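Local coordinates for competence damage-inducible protein A (Enterobacter cloacae subsp. cloacae, PDB 5VU3), which is of unknown function but belongs to the CinA (competence-damaged protein) superfamily, at residues A[108-113]-A[158-163]; A[132-137]-A[165-170]. All coordinates share one frame; numbering follows the deposited sequence.

Contact 1 of 2, residues A[108-113]-A[158-163]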
loop_
_atom_site.group_PDB
_atom_site.type_symbol
_atom_site.label_atom_id
_atom_site.label_comp_id
_atom_site.label_asym_id
_atom_site.label_seq_id
_atom_site.Cartn_x
_atom_site.Cartn_y
_atom_site.Cartn_z
ATOM N N ILE A 108 -8.294 -5.468 -7.892
ATOM C CA ILE A 108 -7.412 -4.985 -8.946
ATOM C C ILE A 108 -6.023 -5.529 -8.668
ATOM O O ILE A 108 -5.527 -5.420 -7.541
ATOM C CB ILE A 108 -7.360 -3.447 -8.995
ATOM C CG1 ILE A 108 -8.756 -2.838 -9.162
ATOM C CG2 ILE A 108 -6.384 -2.992 -10.075
ATOM C CD1 ILE A 108 -8.733 -1.312 -9.185
ATOM N N ALA A 109 -5.389 -6.097 -9.688
ATOM C CA ALA A 109 -3.987 -6.475 -9.605
ATOM C C ALA A 109 -3.212 -5.725 -10.674
ATOM O O ALA A 109 -3.668 -5.613 -11.816
ATOM C CB ALA A 109 -3.801 -7.992 -9.772
ATOM N N ILE A 110 -2.040 -5.210 -10.306
ATOM C CA ILE A 110 -1.148 -4.533 -11.247
ATOM C C ILE A 110 0.235 -5.157 -11.128
ATOM O O ILE A 110 0.749 -5.322 -10.016
ATOM C CB ILE A 110 -1.077 -3.020 -10.972
ATOM C CG1 ILE A 110 -2.474 -2.399 -10.996
ATOM C CG2 ILE A 110 -0.160 -2.337 -11.969
ATOM C CD1 ILE A 110 -2.475 -0.907 -10.687
ATOM N N SER A 111 0.831 -5.526 -12.265
ATOM C CA SER A 111 2.199 -6.040 -12.279
ATOM C C SER A 111 2.902 -5.501 -13.516
ATOM O O SER A 111 2.447 -5.742 -14.639
ATOM C CB SER A 111 2.220 -7.570 -12.265
ATOM O OG SER A 111 3.550 -8.053 -12.244
ATOM N N GLY A 112 3.999 -4.771 -13.319
ATOM C CA GLY A 112 4.651 -4.151 -14.458
ATOM C C GLY A 112 6.107 -3.826 -14.192
ATOM O O GLY A 112 6.670 -4.169 -13.148
ATOM N N TYR A 113 6.731 -3.202 -15.192
ATOM C CA TYR A 113 8.081 -2.645 -15.081
ATOM C C TYR A 113 7.922 -1.133 -15.171
ATOM O O TYR A 113 7.782 -0.580 -16.266
ATOM C CB TYR A 113 9.015 -3.155 -16.178
ATOM C CG TYR A 113 9.126 -4.653 -16.283
ATOM C CD1 TYR A 113 8.573 -5.334 -17.358
ATOM C CD2 TYR A 113 9.795 -5.390 -15.311
ATOM C CE1 TYR A 113 8.683 -6.707 -17.460
ATOM C CE2 TYR A 113 9.904 -6.756 -15.400
ATOM C CZ TYR A 113 9.344 -7.414 -16.473
ATOM O OH TYR A 113 9.457 -8.783 -16.558
ATOM N N HIS A 158 -4.121 5.645 -12.493
ATOM C CA HIS A 158 -5.281 6.251 -13.117
ATOM C C HIS A 158 -5.991 5.276 -14.024
ATOM O O HIS A 158 -7.154 5.143 -13.979
ATOM C CB HIS A 158 -4.897 7.527 -13.864
ATOM C CG HIS A 158 -6.024 8.212 -14.580
ATOM N ND1 HIS A 158 -6.522 7.776 -15.774
ATOM C CD2 HIS A 158 -6.736 9.311 -14.264
ATOM C CE1 HIS A 158 -7.481 8.582 -16.168
ATOM N NE2 HIS A 158 -7.639 9.514 -15.261
ATOM N N TYR A 159 -5.224 4.589 -14.839
ATOM C CA TYR A 159 -5.809 3.651 -15.791
ATOM C C TYR A 159 -6.557 2.523 -15.079
ATOM O O TYR A 159 -7.669 2.162 -15.482
ATOM C CB TYR A 159 -4.713 3.100 -16.712
ATOM C CG TYR A 159 -5.151 1.983 -17.635
ATOM C CD1 TYR A 159 -5.650 2.253 -18.907
ATOM C CD2 TYR A 159 -5.036 0.652 -17.246
ATOM C CE1 TYR A 159 -6.046 1.227 -19.756
ATOM C CE2 TYR A 159 -5.424 -0.374 -18.084
ATOM C CZ TYR A 159 -5.928 -0.086 -19.333
ATOM O OH TYR A 159 -6.311 -1.120 -20.153
ATOM N N SER A 160 -5.979 1.969 -14.004
ATOM C CA SER A 160 -6.652 0.876 -13.301
ATOM C C SER A 160 -7.993 1.329 -12.745
ATOM O O SER A 160 -8.979 0.581 -12.790
ATOM C CB SER A 160 -5.767 0.323 -12.176
ATOM O OG SER A 160 -5.652 1.234 -11.088
ATOM N N LEU A 161 -8.055 2.566 -12.242
ATOM C CA LEU A 161 -9.288 3.075 -11.655
ATOM C C LEU A 161 -10.315 3.418 -12.725
ATOM O O LEU A 161 -11.509 3.137 -12.558
ATOM C CB LEU A 161 -8.978 4.310 -10.803
ATOM C CG LEU A 161 -8.173 4.008 -9.532
ATOM C CD1 LEU A 161 -7.517 5.289 -8.992
ATOM C CD2 LEU A 161 -9.081 3.375 -8.481
ATOM N N ALA A 162 -9.878 4.060 -13.815
ATOM C CA ALA A 162 -10.811 4.467 -14.862
ATOM C C ALA A 162 -11.480 3.259 -15.497
ATOM O O ALA A 162 -12.689 3.271 -15.768
ATOM C CB ALA A 162 -10.081 5.289 -15.926
ATOM N N GLU A 163 -10.704 2.203 -15.740
ATOM C CA GLU A 163 -11.269 0.988 -16.308
ATOM C C GLU A 163 -12.279 0.348 -15.368
ATOM O O GLU A 163 -13.346 -0.092 -15.806
ATOM C CB GLU A 163 -10.143 0.015 -16.645
ATOM C CG GLU A 163 -9.287 0.483 -17.807
ATOM C CD GLU A 163 -10.137 0.999 -18.956
ATOM O OE1 GLU A 163 -10.660 0.154 -19.713
ATOM O OE2 GLU A 163 -10.291 2.237 -19.095
#

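Contact 2 of 2, residues A[132-137]-A[165-170]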
loop_
_atom_site.group_PDB
_atom_site.type_symbol
_atom_site.label_atom_id
_atom_site.label_comp_id
_atom_site.label_asym_id
_atom_site.label_seq_id
_atom_site.Cartn_x
_atom_site.Cartn_y
_atom_site.Cartn_z
ATOM N N TRP A 132 -8.707 -7.104 -13.473
ATOM C CA TRP A 132 -9.869 -6.707 -12.690
ATOM C C TRP A 132 -10.735 -7.945 -12.506
ATOM O O TRP A 132 -11.238 -8.501 -13.486
ATOM C CB TRP A 132 -10.666 -5.589 -13.373
ATOM C CG TRP A 132 -9.893 -4.330 -13.717
ATOM C CD1 TRP A 132 -9.818 -3.182 -12.975
ATOM C CD2 TRP A 132 -9.115 -4.092 -14.901
ATOM N NE1 TRP A 132 -9.034 -2.248 -13.623
ATOM C CE2 TRP A 132 -8.600 -2.780 -14.810
ATOM C CE3 TRP A 132 -8.814 -4.854 -16.035
ATOM C CZ2 TRP A 132 -7.788 -2.226 -15.801
ATOM C CZ3 TRP A 132 -8.007 -4.299 -17.018
ATOM C CH2 TRP A 132 -7.509 -2.998 -16.896
ATOM N N ASN A 133 -10.883 -8.385 -11.263
ATOM C CA ASN A 133 -11.740 -9.510 -10.909
ATOM C C ASN A 133 -12.978 -8.936 -10.230
ATOM O O ASN A 133 -12.887 -8.361 -9.139
ATOM C CB ASN A 133 -10.998 -10.498 -10.004
ATOM C CG ASN A 133 -11.827 -11.717 -9.660
ATOM O OD1 ASN A 133 -13.027 -11.610 -9.417
ATOM N ND2 ASN A 133 -11.187 -12.885 -9.613
ATOM N N ILE A 134 -14.127 -9.083 -10.879
ATOM C CA ILE A 134 -15.398 -8.608 -10.355
ATOM C C ILE A 134 -16.257 -9.830 -10.080
ATOM O O ILE A 134 -16.760 -10.467 -11.012
ATOM C CB ILE A 134 -16.100 -7.650 -11.327
ATOM C CG1 ILE A 134 -15.324 -6.335 -11.446
ATOM C CG2 ILE A 134 -17.505 -7.375 -10.848
ATOM C CD1 ILE A 134 -15.733 -5.488 -12.639
ATOM N N GLY A 135 -16.423 -10.169 -8.806
ATOM C CA GLY A 135 -17.268 -11.300 -8.447
ATOM C C GLY A 135 -16.824 -12.631 -9.022
ATOM O O GLY A 135 -17.657 -13.525 -9.204
ATOM N N GLY A 136 -15.530 -12.794 -9.309
ATOM C CA GLY A 136 -15.006 -14.027 -9.867
ATOM C C GLY A 136 -14.754 -14.000 -11.363
ATOM O O GLY A 136 -14.094 -14.911 -11.882
ATOM N N LYS A 137 -15.263 -12.995 -12.063
ATOM C CA LYS A 137 -15.063 -12.827 -13.496
ATOM C C LYS A 137 -13.918 -11.845 -13.703
ATOM O O LYS A 137 -13.931 -10.749 -13.135
ATOM C CB LYS A 137 -16.358 -12.324 -14.140
ATOM C CG LYS A 137 -16.359 -12.100 -15.647
ATOM C CD LYS A 137 -17.714 -11.504 -16.068
ATOM C CE LYS A 137 -17.796 -11.162 -17.556
ATOM N NZ LYS A 137 -18.288 -12.297 -18.390
ATOM N N VAL A 165 -14.097 1.784 -13.038
ATOM C CA VAL A 165 -15.306 2.607 -13.006
ATOM C C VAL A 165 -16.200 2.271 -14.192
ATOM O O VAL A 165 -17.411 2.065 -14.048
ATOM C CB VAL A 165 -14.940 4.103 -12.980
ATOM C CG1 VAL A 165 -16.164 4.947 -13.313
ATOM C CG2 VAL A 165 -14.398 4.483 -11.610
ATOM N N THR A 166 -15.608 2.199 -15.385
ATOM C CA THR A 166 -16.368 1.845 -16.578
ATOM C C THR A 166 -17.000 0.468 -16.443
ATOM O O THR A 166 -18.179 0.284 -16.771
ATOM C CB THR A 166 -15.460 1.891 -17.805
ATOM O OG1 THR A 166 -14.953 3.220 -17.969
ATOM C CG2 THR A 166 -16.236 1.487 -19.056
ATOM N N LYS A 167 -16.233 -0.510 -15.955
ATOM C CA LYS A 167 -16.751 -1.868 -15.827
ATOM C C LYS A 167 -17.914 -1.953 -14.852
ATOM O O LYS A 167 -18.739 -2.867 -14.969
ATOM C CB LYS A 167 -15.631 -2.815 -15.393
ATOM C CG LYS A 167 -14.614 -3.103 -16.497
ATOM C CD LYS A 167 -13.330 -3.678 -15.926
ATOM C CE LYS A 167 -12.447 -4.271 -17.011
ATOM N NZ LYS A 167 -12.349 -3.406 -18.217
ATOM N N LEU A 168 -18.010 -1.023 -13.902
ATOM C CA LEU A 168 -19.091 -1.024 -12.925
ATOM C C LEU A 168 -20.214 -0.049 -13.263
ATOM O O LEU A 168 -21.155 0.083 -12.476
ATOM C CB LEU A 168 -18.545 -0.716 -11.526
ATOM C CG LEU A 168 -17.525 -1.684 -10.922
ATOM C CD1 LEU A 168 -16.889 -1.059 -9.696
ATOM C CD2 LEU A 168 -18.188 -3.011 -10.554
ATOM N N SER A 169 -20.146 0.630 -14.404
ATOM C CA SER A 169 -21.194 1.547 -14.830
ATOM C C SER A 169 -22.104 0.855 -15.837
ATOM O O SER A 169 -21.641 0.071 -16.670
ATOM C CB SER A 169 -20.598 2.817 -15.443
ATOM O OG SER A 169 -19.832 3.543 -14.491
ATOM N N GLY A 170 -23.398 1.146 -15.754
ATOM C CA GLY A 170 -24.377 0.490 -16.604
ATOM C C GLY A 170 -24.781 1.280 -17.835
ATOM O O GLY A 170 -23.974 1.510 -18.736
ATOM O OXT GLY A 170 -25.930 1.705 -17.971
#

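Contact 1 of 2, residues A[108-113]-A[158-163]
I108 and I110, on strand 106-112, pack against S160 of helix 149-167, with the CA atoms of I108 and S160 7.3 Å apart at the nearest backbone approach. The contact is small: 134 Å² of surface is buried, counting both sides. All three touching residues are buried, near the centre of the chain.

Both isoleucines send their CB toward the helix, and S160 sends its CB back toward the strand. I110 reaches out with the end of its longer branch. Its CD1 stops 3.8 Å from S160 CB and 3.9 Å from S160 OG. The chain is extended here, with CD1 anti to CA about the CB-CG1 bond (chi2 178°), which carries the methyl out to the helix. I108 meets the serine CB with its short branch. Its CG2 lies 4.0 Å from S160 CB. The long branch makes a second touch, with CD1 4.1 Å from S160 O. The serine CB thus meets one methyl from each isoleucine. The contact across the two segments is van der Waals packing.

The hydroxyl of S160 finds its partner along the helix. OG lies between the backbone N and the carbonyl carbon (chi1 71°) and is hydrogen-bonded to V157 O, one turn back. A109 points to the other side of the sheet, where helix 88-101 packs on it. F130 of strand 127-134 also touches I110 and S160.

The small serine side chain is consistent with the close backbone approach of helix and strand. This is the helix-on-sheet packing of a layered alpha/beta fold, with helices on both faces of a mixed sheet. Here the last helix lies on the central strand.

Contact 2 of 2, residues A[132-137]-A[165-170]
I134 and W132, near the end of strand 127-134, meet K167 of helix 149-167 and the neighbouring L168. The closer packing is around K167. Its CE lies 3.8 Å from W132 CE3, over one face of the indole and offset toward the rim. CD lies 4.1 Å from W132 CG. The two side chains cross at about a right angle. A bend at the last torsion (chi4 44°) turns NZ over the six-membered ring, 4.7 Å from its centroid and 19° off the normal. This is a cation-pi contact. The hydrogen bond from W132 NE1 to S160 O helps fix the indole. I134 CD1 meets K167 CB at 3.8 Å and L168 CD2 at 4.1 Å.

The solvent side is looser. G135 and G136 are exposed in a type I' turn from I134 to K137. N133 OD1 accepts from G136 N at 2.8 Å, an Asx motif. S169 and G170 are poorly ordered, although S169 OG bonds to V165 O.

The arrangement is a beta hairpin with a two-residue type I' loop, its first strand packed against the end of the C-terminal helix in an alpha/beta fold.

Contacts 1 and 2 lie about 13 Å apart, centre to centre. Both put helix 149-167 on the same face of one mixed sheet. Contact 1 uses strand 106-112, and contact 2 uses its antiparallel neighbour 127-134. Along the chain the segments alternate: 108-113, 132-137, 158-163, 165-170. The two strand segments come first, and the helix then returns over both. The contacts also touch each other. W132 packs on I108, Y159 and E163, so one indole joins the two sites. The last helix thus meets the sheet at its buried middle in contact 1 and near the hairpin turn in contact 2.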